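PDB 6C87: Rab GDP dissociation inhibitor alpha, which probably extracts prenylated Rab GTPases from membranes and keeps them in the GDP-bound state. Local coordinates for residues 58-61 with 67-70; 115-120 with 220-225; 179-184 with 204-209; 427-432 with 438-443. One frame throughout, in Å; residues are numbered along the deposited sequence.

Overall arrangement
Interactions 1 and 4 are alike in build: a helix ends, the chain turns back, and an aromatic group packs between helix and returning loop. Interaction 1 is peripheral, on helix 56-64, and relies on one phenyl ring over a proline; interaction 4, about 41 Å away between centres and across the middle of the chain, gathers three aromatic rings and a valine at helix 422-436. Interactions 2 and 3 are buried and polar at heart, each centred on a bond between hydroxyls. They belong to neighbouring parts of the helical region, since helix 206-209 is followed in the chain by helix 212-229, but interaction 2 joins that region to a sheet and interaction 3 joins helix to helix.

Interaction 1: residues 58-61 with 67-70; sequences QMFE and DAKP
Phe60, near the middle of helix 56-64, lays its ring against Pro70 in the loop that follows the helix and comes back past it. The backbones approach most closely at Phe60 and Ala68, whose CA atoms lie 6.0 Å apart. Following the phenylalanine outwards, CB first meets the backbone, with Ala68 O 3.8 Å away. At CG the proline takes over through its CG atom, and the same carbon comes within 3.6 Å of Phe60 CD1. On the other flank Phe60 CD2 lies obliquely by the peptide, 3.9 Å from Lys69 C, while Ala68 CB sits near the ring plane, 4.2 Å from that same CD2. Further out, Phe60 CE1 rests 3.7 Å from Pro70 CB. Phe60 CE2 and CZ both reach Pro70 CA. This last atom stands almost on the ring normal, 9° off it, and 3.7 Å from the Phe60 centroid: a CH-pi contact over the face.

The two side chains slide past one another in opposite directions, with Pro70 CG near Phe60 CG and CD1 and Pro70 CB near CE1. Around this pair, Phe60 also touches Leu74 of the loop and Glu389 of strand 389-400, and Pro70 turns back onto Leu56 and Asp57 of the helix. Lys69 sets out from its CA away from the helix, and its NZ makes a long, weak ion pair with Asp57. Between these two segments the contact is apolar, resting on dispersion and CH-pi attraction, and it therefore depends on fit of shape.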
loop_
_atom_site.group_PDB
_atom_site.type_symbol
_atom_site.label_atom_id
_atom_site.label_comp_id
_atom_site.label_asym_id
_atom_site.label_seq_id
_atom_site.Cartn_x
_atom_site.Cartn_y
_atom_site.Cartn_z
ATOM N N GLN A 58 -18.842 7.752 43.829
ATOM C CA GLN A 58 -18.341 6.466 43.355
ATOM C C GLN A 58 -16.865 6.282 43.697
ATOM O O GLN A 58 -16.431 5.165 44.003
ATOM C CB GLN A 58 -18.582 6.331 41.847
ATOM C CG GLN A 58 -20.059 6.202 41.463
ATOM C CD GLN A 58 -20.313 6.309 39.962
ATOM O OE1 GLN A 58 -19.618 7.034 39.238
ATOM N NE2 GLN A 58 -21.321 5.580 39.489
ATOM N N MET A 59 -16.075 7.361 43.641
ATOM C CA MET A 59 -14.674 7.279 44.057
ATOM C C MET A 59 -14.566 6.915 45.533
ATOM O O MET A 59 -13.780 6.042 45.914
ATOM C CB MET A 59 -13.965 8.602 43.790
ATOM C CG MET A 59 -13.787 8.916 42.328
ATOM S SD MET A 59 -12.529 7.908 41.539
ATOM C CE MET A 59 -11.034 8.524 42.286
ATOM N N PHE A 60 -15.351 7.587 46.381
ATOM C CA PHE A 60 -15.312 7.302 47.812
ATOM C C PHE A 60 -15.814 5.895 48.128
ATOM O O PHE A 60 -15.279 5.237 49.027
ATOM C CB PHE A 60 -16.106 8.352 48.586
ATOM C CG PHE A 60 -15.272 9.518 49.034
ATOM C CD1 PHE A 60 -14.810 10.454 48.116
ATOM C CD2 PHE A 60 -14.924 9.666 50.368
ATOM C CE1 PHE A 60 -14.030 11.523 48.526
ATOM C CE2 PHE A 60 -14.142 10.736 50.789
ATOM C CZ PHE A 60 -13.695 11.666 49.867
ATOM N N GLU A 61 -16.845 5.414 47.423
ATOM C CA GLU A 61 -17.256 4.027 47.636
ATOM C C GLU A 61 -16.140 3.067 47.232
ATOM O O GLU A 61 -15.814 2.133 47.972
ATOM C CB GLU A 61 -18.548 3.715 46.878
ATOM N N ASP A 67 -19.647 2.973 53.275
ATOM C CA ASP A 67 -20.252 3.991 54.127
ATOM C C ASP A 67 -19.641 5.379 53.954
ATOM O O ASP A 67 -20.238 6.360 54.413
ATOM C CB ASP A 67 -20.140 3.571 55.599
ATOM N N ALA A 68 -18.485 5.489 53.304
ATOM C CA ALA A 68 -17.756 6.752 53.248
ATOM C C ALA A 68 -18.422 7.764 52.319
ATOM O O ALA A 68 -18.727 7.461 51.161
ATOM C CB ALA A 68 -16.317 6.500 52.800
ATOM N N LYS A 69 -18.622 8.982 52.824
ATOM C CA LYS A 69 -19.213 10.060 52.056
ATOM C C LYS A 69 -18.210 11.196 51.870
ATOM O O LYS A 69 -17.441 11.503 52.784
ATOM C CB LYS A 69 -20.483 10.597 52.738
ATOM C CG LYS A 69 -21.585 9.553 52.948
ATOM C CD LYS A 69 -22.033 8.924 51.630
ATOM C CE LYS A 69 -22.489 9.979 50.624
ATOM N NZ LYS A 69 -22.885 9.374 49.321
ATOM N N PRO A 70 -18.180 11.818 50.697
ATOM C CA PRO A 70 -17.198 12.878 50.437
ATOM C C PRO A 70 -17.510 14.135 51.228
ATOM O O PRO A 70 -18.681 14.520 51.365
ATOM C CB PRO A 70 -17.338 13.128 48.925
ATOM C CG PRO A 70 -18.074 11.931 48.394
ATOM C CD PRO A 70 -18.949 11.461 49.497
#

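Interaction 2: residues 115-120 with 220-225; sequences EGSFVY and RLYEDS
Both side chains of the touching pair, Ser117 and Tyr222, swing anti to their own backbone N: OG of the serine at chi1 -178° and CG of the tyrosine at chi1 -174°, each beside its carbonyl carbon. Those torsions send the two hydroxyls towards each other across the gap between a sheet and a helix. The strand is 111-121, part of the mixed sheet, and the helix is 212-229, the long member of the helical region that accompanies the sheet-rich part in the GDP dissociation inhibitor fold. The backbones stay well apart, with Ser117 and Tyr222 CA atoms 10.8 Å from each other, and the tyrosine side chain covers the larger part of the distance.

What closes it is a single hydrogen bond of 2.6 Å between Ser117 OG and Tyr222 OH, in which either oxygen could give the proton. Apart from these two residues the segments do not touch, and little surface is buried between them. Both residues are buried, and the bond gives each hydroxyl a partner.

Around the pair, the Ser117 backbone bonds to Val128, while the next residue, Phe118, whose CB leaves CA on the side away from the helix, bonds through its backbone to Gln329 and Ile331 of strand 328-332. The shaft of Tyr222 is packed by Met90 of strand 89-90, Val198 at the end of helix 188-198, and the loop residues Ile130 and Pro233. The serine oxygen meets the phenol at its edge and in the ring plane, with the angle at Tyr222 OH from CZ to Ser117 OG about 143°.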
loop_
_atom_site.group_PDB
_atom_site.type_symbol
_atom_site.label_atom_id
_atom_site.label_comp_id
_atom_site.label_asym_id
_atom_site.label_seq_id
_atom_site.Cartn_x
_atom_site.Cartn_y
_atom_site.Cartn_z
ATOM N N GLU A 115 -3.730 22.590 27.897
ATOM C CA GLU A 115 -3.064 23.888 27.944
ATOM C C GLU A 115 -1.552 23.798 28.121
ATOM O O GLU A 115 -0.841 24.717 27.715
ATOM C CB GLU A 115 -3.685 24.759 29.034
ATOM C CG GLU A 115 -5.105 25.171 28.688
ATOM C CD GLU A 115 -5.807 25.924 29.805
ATOM O OE1 GLU A 115 -5.122 26.566 30.633
ATOM O OE2 GLU A 115 -7.051 25.878 29.848
ATOM N N GLY A 116 -1.028 22.736 28.714
ATOM C CA GLY A 116 0.374 22.692 29.070
ATOM C C GLY A 116 1.063 21.425 28.613
ATOM O O GLY A 116 0.451 20.365 28.490
ATOM N N SER A 117 2.354 21.562 28.313
ATOM C CA SER A 117 3.210 20.407 28.051
ATOM C C SER A 117 4.534 20.637 28.759
ATOM O O SER A 117 5.312 21.499 28.330
ATOM C CB SER A 117 3.429 20.189 26.562
ATOM O OG SER A 117 4.219 19.032 26.359
ATOM N N PHE A 118 4.799 19.848 29.812
ATOM C CA PHE A 118 5.924 20.072 30.710
ATOM C C PHE A 118 6.727 18.797 30.922
ATOM O O PHE A 118 6.204 17.686 30.822
ATOM C CB PHE A 118 5.459 20.589 32.069
ATOM C CG PHE A 118 4.826 21.921 31.997
ATOM C CD1 PHE A 118 3.479 22.039 31.715
ATOM C CD2 PHE A 118 5.585 23.068 32.165
ATOM C CE1 PHE A 118 2.889 23.286 31.622
ATOM C CE2 PHE A 118 5.005 24.316 32.067
ATOM C CZ PHE A 118 3.653 24.424 31.794
ATOM N N VAL A 119 8.007 18.983 31.249
ATOM C CA VAL A 119 8.945 17.891 31.479
ATOM C C VAL A 119 9.799 18.228 32.698
ATOM O O VAL A 119 10.100 19.394 32.973
ATOM C CB VAL A 119 9.810 17.622 30.216
ATOM C CG1 VAL A 119 10.638 18.832 29.860
ATOM C CG2 VAL A 119 10.677 16.393 30.389
ATOM N N TYR A 120 10.184 17.194 33.430
ATOM C CA TYR A 120 10.890 17.340 34.694
ATOM C C TYR A 120 12.401 17.342 34.509
ATOM O O TYR A 120 12.939 16.666 33.627
ATOM C CB TYR A 120 10.481 16.203 35.632
ATOM C CG TYR A 120 11.164 16.171 36.981
ATOM C CD1 TYR A 120 12.255 15.333 37.209
ATOM C CD2 TYR A 120 10.693 16.944 38.041
ATOM C CE1 TYR A 120 12.871 15.281 38.443
ATOM C CE2 TYR A 120 11.303 16.902 39.279
ATOM C CZ TYR A 120 12.391 16.069 39.475
ATOM O OH TYR A 120 12.998 16.016 40.707
ATOM N N ARG A 220 8.161 16.148 14.225
ATOM C CA ARG A 220 7.359 16.988 13.339
ATOM C C ARG A 220 5.875 16.878 13.667
ATOM O O ARG A 220 5.142 17.870 13.601
ATOM C CB ARG A 220 7.601 16.613 11.875
ATOM C CG ARG A 220 9.041 16.733 11.400
ATOM C CD ARG A 220 9.395 18.125 10.903
ATOM N NE ARG A 220 10.791 18.184 10.474
ATOM C CZ ARG A 220 11.228 17.762 9.292
ATOM N NH1 ARG A 220 10.378 17.252 8.414
ATOM N NH2 ARG A 220 12.517 17.847 8.987
ATOM N N LEU A 221 5.411 15.676 14.003
ATOM C CA LEU A 221 4.017 15.516 14.388
ATOM C C LEU A 221 3.688 16.362 15.608
ATOM O O LEU A 221 2.647 17.035 15.648
ATOM C CB LEU A 221 3.732 14.041 14.666
ATOM C CG LEU A 221 2.347 13.692 15.201
ATOM C CD1 LEU A 221 1.275 14.046 14.176
ATOM C CD2 LEU A 221 2.299 12.217 15.567
ATOM N N TYR A 222 4.585 16.357 16.602
ATOM C CA TYR A 222 4.401 17.166 17.800
ATOM C C TYR A 222 4.346 18.648 17.455
ATOM O O TYR A 222 3.425 19.356 17.871
ATOM C CB TYR A 222 5.529 16.870 18.799
ATOM C CG TYR A 222 5.389 17.533 20.165
ATOM C CD1 TYR A 222 5.552 18.910 20.314
ATOM C CD2 TYR A 222 5.105 16.788 21.301
ATOM C CE1 TYR A 222 5.421 19.525 21.544
ATOM C CE2 TYR A 222 4.981 17.400 22.550
ATOM C CZ TYR A 222 5.134 18.770 22.659
ATOM O OH TYR A 222 5.012 19.399 23.879
ATOM N N GLU A 223 5.313 19.125 16.669
ATOM C CA GLU A 223 5.367 20.544 16.332
ATOM C C GLU A 223 4.164 20.973 15.494
ATOM O O GLU A 223 3.611 22.059 15.709
ATOM C CB GLU A 223 6.674 20.844 15.597
ATOM C CG GLU A 223 6.860 22.293 15.186
ATOM C CD GLU A 223 8.038 22.492 14.242
ATOM O OE1 GLU A 223 8.354 21.565 13.462
ATOM O OE2 GLU A 223 8.649 23.580 14.284
ATOM N N ASP A 224 3.741 20.138 14.541
ATOM C CA ASP A 224 2.579 20.471 13.716
ATOM C C ASP A 224 1.304 20.528 14.550
ATOM O O ASP A 224 0.504 21.463 14.415
ATOM C CB ASP A 224 2.437 19.467 12.569
ATOM C CG ASP A 224 3.359 19.777 11.397
ATOM O OD1 ASP A 224 3.754 18.827 10.688
ATOM O OD2 ASP A 224 3.731 20.958 11.214
ATOM N N SER A 225 1.084 19.520 15.400
ATOM C CA SER A 225 -0.099 19.520 16.253
ATOM C C SER A 225 -0.070 20.692 17.229
ATOM O O SER A 225 -1.092 21.353 17.455
ATOM C CB SER A 225 -0.198 18.189 16.995
ATOM O OG SER A 225 -0.340 17.121 16.076
#

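Interaction 3: residues 179-184 with 204-209; sequences KIYKYY and DSYMTT
Two helices of the helical region, 177-184 and the short 206-209, meet here through a buried tyrosine pair with a Met-aromatic contact beside it. Tyr181 OH and Tyr206 OH share a hydrogen bond of 2.8 Å, whose direction is open. Each oxygen lies at the edge of the other residue's ring, close to its plane, and the side chains cross at about a right angle. Tyr206 carries CG between its backbone N and carbonyl carbon (chi1 73°), which lets its far end come nearer to helix 177-184 although its CB does not aim there.

Met207 covers the flank of Tyr181: its CE is 3.6 Å from Tyr181 CE2, and its SD stands 5.1 Å from the Tyr181 centroid, at the ring edge. The same methionine lays CG over the rim of the Tyr206 ring, 3.6 Å above its plane, so it packs against both phenols. Tyr201 stacks on Tyr206, and Leu152 of helix 143-157 touches Tyr181. The Met207 backbone also bonds to Asp178, a second tie between the helices. The hydroxyl bond thus gives both phenol oxygens a partner in a buried setting, while Met207 supplies apolar and sulfur contact at the Tyr181 edge.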
loop_
_atom_site.group_PDB
_atom_site.type_symbol
_atom_site.label_atom_id
_atom_site.label_comp_id
_atom_site.label_asym_id
_atom_site.label_seq_id
_atom_site.Cartn_x
_atom_site.Cartn_y
_atom_site.Cartn_z
ATOM N N LYS A 179 23.794 7.537 16.612
ATOM C CA LYS A 179 24.921 8.126 15.891
ATOM C C LYS A 179 24.786 9.642 15.792
ATOM O O LYS A 179 25.791 10.363 15.837
ATOM C CB LYS A 179 25.049 7.497 14.499
ATOM N N ILE A 180 23.558 10.144 15.647
ATOM C CA ILE A 180 23.349 11.587 15.569
ATOM C C ILE A 180 23.543 12.242 16.932
ATOM O O ILE A 180 24.152 13.315 17.039
ATOM C CB ILE A 180 21.954 11.886 14.995
ATOM C CG1 ILE A 180 21.770 11.162 13.660
ATOM C CG2 ILE A 180 21.749 13.377 14.840
ATOM C CD1 ILE A 180 20.531 11.567 12.923
ATOM N N TYR A 181 23.043 11.606 17.994
ATOM C CA TYR A 181 23.217 12.151 19.337
ATOM C C TYR A 181 24.693 12.268 19.690
ATOM O O TYR A 181 25.167 13.338 20.093
ATOM C CB TYR A 181 22.513 11.260 20.362
ATOM C CG TYR A 181 21.012 11.408 20.436
ATOM C CD1 TYR A 181 20.387 12.619 20.159
ATOM C CD2 TYR A 181 20.219 10.326 20.795
ATOM C CE1 TYR A 181 19.011 12.741 20.238
ATOM C CE2 TYR A 181 18.851 10.437 20.872
ATOM C CZ TYR A 181 18.249 11.643 20.595
ATOM O OH TYR A 181 16.880 11.733 20.681
ATOM N N LYS A 182 25.436 11.166 19.532
ATOM C CA LYS A 182 26.845 11.139 19.911
ATOM C C LYS A 182 27.673 12.106 19.079
ATOM O O LYS A 182 28.666 12.652 19.574
ATOM C CB LYS A 182 27.399 9.718 19.779
ATOM N N TYR A 183 27.280 12.338 17.824
ATOM C CA TYR A 183 28.019 13.268 16.974
ATOM C C TYR A 183 27.898 14.696 17.496
ATOM O O TYR A 183 28.860 15.470 17.435
ATOM C CB TYR A 183 27.530 13.160 15.528
ATOM C CG TYR A 183 28.218 14.105 14.568
ATOM C CD1 TYR A 183 29.586 14.014 14.340
ATOM C CD2 TYR A 183 27.500 15.069 13.870
ATOM C CE1 TYR A 183 30.224 14.870 13.460
ATOM C CE2 TYR A 183 28.130 15.928 12.985
ATOM C CZ TYR A 183 29.493 15.824 12.784
ATOM O OH TYR A 183 30.129 16.676 11.904
ATOM N N TYR A 184 26.721 15.067 17.996
ATOM C CA TYR A 184 26.491 16.394 18.554
ATOM C C TYR A 184 26.879 16.520 20.023
ATOM O O TYR A 184 26.795 17.623 20.574
ATOM C CB TYR A 184 25.029 16.793 18.352
ATOM C CG TYR A 184 24.785 17.187 16.927
ATOM C CD1 TYR A 184 25.010 18.488 16.509
ATOM C CD2 TYR A 184 24.381 16.255 15.987
ATOM C CE1 TYR A 184 24.814 18.858 15.205
ATOM C CE2 TYR A 184 24.181 16.616 14.674
ATOM C CZ TYR A 184 24.402 17.921 14.288
ATOM O OH TYR A 184 24.210 18.298 12.979
ATOM N N ASP A 204 14.973 4.371 25.900
ATOM C CA ASP A 204 15.949 4.817 24.916
ATOM C C ASP A 204 16.367 3.736 23.926
ATOM O O ASP A 204 17.331 3.940 23.183
ATOM C CB ASP A 204 17.182 5.378 25.624
ATOM C CG ASP A 204 16.887 6.664 26.352
ATOM O OD1 ASP A 204 15.876 7.315 26.003
ATOM O OD2 ASP A 204 17.670 7.034 27.253
ATOM N N SER A 205 15.651 2.613 23.859
ATOM C CA SER A 205 16.031 1.579 22.905
ATOM C C SER A 205 15.840 2.018 21.455
ATOM O O SER A 205 16.492 1.459 20.565
ATOM C CB SER A 205 15.242 0.300 23.183
ATOM O OG SER A 205 13.851 0.524 23.037
ATOM N N TYR A 206 14.991 3.021 21.200
ATOM C CA TYR A 206 14.793 3.507 19.838
ATOM C C TYR A 206 16.084 4.040 19.237
ATOM O O TYR A 206 16.226 4.062 18.009
ATOM C CB TYR A 206 13.744 4.628 19.816
ATOM C CG TYR A 206 14.273 5.926 20.394
ATOM C CD1 TYR A 206 14.232 6.169 21.762
ATOM C CD2 TYR A 206 14.845 6.901 19.572
ATOM C CE1 TYR A 206 14.736 7.349 22.295
ATOM C CE2 TYR A 206 15.356 8.077 20.099
ATOM C CZ TYR A 206 15.296 8.298 21.463
ATOM O OH TYR A 206 15.803 9.465 22.001
ATOM N N MET A 207 17.028 4.468 20.083
ATOM C CA MET A 207 18.253 5.093 19.604
ATOM C C MET A 207 19.077 4.161 18.726
ATOM O O MET A 207 19.900 4.639 17.940
ATOM C CB MET A 207 19.106 5.554 20.786
ATOM C CG MET A 207 18.539 6.714 21.584
ATOM S SD MET A 207 19.565 7.055 23.035
ATOM C CE MET A 207 18.627 8.355 23.829
ATOM N N THR A 208 18.874 2.848 18.839
ATOM C CA THR A 208 19.615 1.876 18.050
ATOM C C THR A 208 18.732 0.989 17.185
ATOM O O THR A 208 19.259 0.304 16.300
ATOM C CB THR A 208 20.481 0.985 18.961
ATOM O OG1 THR A 208 19.653 0.292 19.902
ATOM C CG2 THR A 208 21.506 1.815 19.712
ATOM N N THR A 209 17.419 0.970 17.410
ATOM C CA THR A 209 16.529 0.056 16.715
ATOM C C THR A 209 15.641 0.732 15.679
ATOM O O THR A 209 15.025 0.028 14.870
ATOM C CB THR A 209 15.646 -0.699 17.721
ATOM O OG1 THR A 209 14.755 0.223 18.363
ATOM C CG2 THR A 209 16.503 -1.384 18.773
#

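Interaction 4: residues 427-432 with 438-443; sequences DIVDIY and EKFDWN
After helix 422-436 ends, the chain turns and, extended as far as Asp441, passes across the side of the helix it has left, coming closest where the CA atoms of Val429 and Phe440 are 6.5 Å apart. Val429 spreads its two methyls over the returning aromatics. CG1, anti to the backbone N at chi1 169°, meets Phe440 CB at 3.7 Å; CG2 stands above the Phe440 ring centre, 4.3 Å from the centroid and only 4° off the normal, a CH-pi contact. The same methyl touches Trp442, with CZ2 3.9 Å from Val429 CG2.

On its other flank Phe440 meets Tyr432, whose CD2 is 3.6 Å from Phe440 CE2, the ring planes turned obliquely at 76°. Phe440 also runs into Trp442, its CD1 3.5 Å above the indole plane and over its centre. Past these rings Asp441 OD1 accepts from Asn443 N at 3.0 Å, an Asx turn. Ile98 and Met101 of helix 94-102 add to the apolar packing, and Phe440 N hydrogen-bonds to Glu433 OE2. Between the two segments, then, attachment of the C-terminal tail is hydrophobic and aromatic; the carboxylate bonds to backbone N-H groups lie outside that contact.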
loop_
_atom_site.group_PDB
_atom_site.type_symbol
_atom_site.label_atom_id
_atom_site.label_comp_id
_atom_site.label_asym_id
_atom_site.label_seq_id
_atom_site.Cartn_x
_atom_site.Cartn_y
_atom_site.Cartn_z
ATOM N N ASP A 427 -1.941 -1.197 19.911
ATOM C CA ASP A 427 -2.624 -2.441 20.263
ATOM C C ASP A 427 -3.889 -2.646 19.431
ATOM O O ASP A 427 -4.167 -3.768 18.990
ATOM C CB ASP A 427 -2.962 -2.460 21.755
ATOM C CG ASP A 427 -3.350 -3.844 22.247
ATOM O OD1 ASP A 427 -2.878 -4.834 21.650
ATOM O OD2 ASP A 427 -4.118 -3.946 23.230
ATOM N N ILE A 428 -4.666 -1.580 19.201
ATOM C CA ILE A 428 -5.885 -1.704 18.396
ATOM C C ILE A 428 -5.548 -2.140 16.978
ATOM O O ILE A 428 -6.160 -3.067 16.431
ATOM C CB ILE A 428 -6.666 -0.378 18.387
ATOM C CG1 ILE A 428 -7.327 -0.121 19.742
ATOM C CG2 ILE A 428 -7.680 -0.383 17.262
ATOM C CD1 ILE A 428 -7.811 1.308 19.910
ATOM N N VAL A 429 -4.567 -1.470 16.360
ATOM C CA VAL A 429 -4.161 -1.804 14.997
ATOM C C VAL A 429 -3.683 -3.242 14.923
ATOM O O VAL A 429 -4.024 -3.980 13.989
ATOM C CB VAL A 429 -3.062 -0.844 14.512
ATOM C CG1 VAL A 429 -2.468 -1.363 13.204
ATOM C CG2 VAL A 429 -3.622 0.558 14.345
ATOM N N ASP A 430 -2.873 -3.655 15.895
ATOM C CA ASP A 430 -2.372 -5.018 15.894
ATOM C C ASP A 430 -3.516 -6.014 16.026
ATOM O O ASP A 430 -3.577 -7.005 15.289
ATOM C CB ASP A 430 -1.337 -5.197 17.000
ATOM C CG ASP A 430 -0.780 -6.593 17.038
ATOM O OD1 ASP A 430 -0.301 -7.063 15.977
ATOM O OD2 ASP A 430 -0.790 -7.200 18.127
ATOM N N ILE A 431 -4.440 -5.759 16.959
ATOM C CA ILE A 431 -5.596 -6.639 17.138
ATOM C C ILE A 431 -6.401 -6.740 15.846
ATOM O O ILE A 431 -6.797 -7.835 15.423
ATOM C CB ILE A 431 -6.469 -6.144 18.305
ATOM C CG1 ILE A 431 -5.749 -6.352 19.642
ATOM C CG2 ILE A 431 -7.827 -6.839 18.299
ATOM C CD1 ILE A 431 -6.299 -5.480 20.768
ATOM N N TYR A 432 -6.650 -5.602 15.199
ATOM C CA TYR A 432 -7.455 -5.621 13.982
ATOM C C TYR A 432 -6.733 -6.345 12.856
ATOM O O TYR A 432 -7.364 -7.054 12.060
ATOM C CB TYR A 432 -7.834 -4.197 13.566
ATOM C CG TYR A 432 -8.982 -4.164 12.587
ATOM C CD1 TYR A 432 -10.277 -4.444 13.002
ATOM C CD2 TYR A 432 -8.774 -3.851 11.243
ATOM C CE1 TYR A 432 -11.338 -4.421 12.109
ATOM C CE2 TYR A 432 -9.831 -3.826 10.337
ATOM C CZ TYR A 432 -11.112 -4.113 10.778
ATOM O OH TYR A 432 -12.172 -4.096 9.897
ATOM N N GLU A 438 -5.000 -9.020 7.363
ATOM C CA GLU A 438 -4.558 -8.063 6.366
ATOM C C GLU A 438 -3.883 -6.891 7.064
ATOM O O GLU A 438 -4.174 -6.585 8.226
ATOM C CB GLU A 438 -5.737 -7.563 5.515
ATOM N N LYS A 439 -2.956 -6.253 6.359
ATOM C CA LYS A 439 -2.335 -5.055 6.900
ATOM C C LYS A 439 -3.394 -3.972 7.069
ATOM O O LYS A 439 -4.297 -3.831 6.239
ATOM C CB LYS A 439 -1.207 -4.572 5.981
ATOM C CG LYS A 439 -0.221 -3.635 6.668
ATOM C CD LYS A 439 0.837 -3.102 5.721
ATOM C CE LYS A 439 1.717 -2.079 6.431
ATOM N NZ LYS A 439 2.736 -1.456 5.536
ATOM N N PHE A 440 -3.298 -3.226 8.168
ATOM C CA PHE A 440 -4.316 -2.236 8.497
ATOM C C PHE A 440 -4.418 -1.206 7.384
ATOM O O PHE A 440 -3.435 -0.536 7.057
ATOM C CB PHE A 440 -3.976 -1.558 9.827
ATOM C CG PHE A 440 -5.112 -0.768 10.422
ATOM C CD1 PHE A 440 -5.209 0.602 10.209
ATOM C CD2 PHE A 440 -6.074 -1.388 11.202
ATOM C CE1 PHE A 440 -6.253 1.342 10.758
ATOM C CE2 PHE A 440 -7.123 -0.658 11.753
ATOM C CZ PHE A 440 -7.212 0.709 11.531
ATOM N N ASP A 441 -5.608 -1.084 6.802
ATOM C CA ASP A 441 -5.859 -0.135 5.723
ATOM C C ASP A 441 -6.332 1.176 6.344
ATOM O O ASP A 441 -7.475 1.274 6.804
ATOM C CB ASP A 441 -6.892 -0.695 4.743
ATOM C CG ASP A 441 -7.110 0.203 3.528
ATOM O OD1 ASP A 441 -6.377 1.206 3.365
ATOM O OD2 ASP A 441 -8.008 -0.107 2.717
ATOM N N TRP A 442 -5.458 2.184 6.351
ATOM C CA TRP A 442 -5.809 3.479 6.917
ATOM C C TRP A 442 -6.736 4.275 6.020
ATOM O O TRP A 442 -7.118 5.392 6.383
ATOM C CB TRP A 442 -4.552 4.308 7.194
ATOM C CG TRP A 442 -3.723 3.784 8.311
ATOM C CD1 TRP A 442 -2.648 2.948 8.211
ATOM C CD2 TRP A 442 -3.913 4.032 9.709
ATOM N NE1 TRP A 442 -2.146 2.673 9.462
ATOM C CE2 TRP A 442 -2.907 3.321 10.400
ATOM C CE3 TRP A 442 -4.834 4.785 10.444
ATOM C CZ2 TRP A 442 -2.794 3.345 11.789
ATOM C CZ3 TRP A 442 -4.721 4.808 11.826
ATOM C CH2 TRP A 442 -3.706 4.093 12.484
ATOM N N ASN A 443 -7.126 3.724 4.876
ATOM C CA ASN A 443 -8.053 4.384 3.973
ATOM C C ASN A 443 -9.372 3.644 3.862
ATOM O O ASN A 443 -10.217 4.035 3.055
ATOM C CB ASN A 443 -7.426 4.557 2.590
ATOM C CG ASN A 443 -6.297 5.559 2.592
ATOM O OD1 ASN A 443 -5.125 5.188 2.603
ATOM N ND2 ASN A 443 -6.645 6.840 2.603
#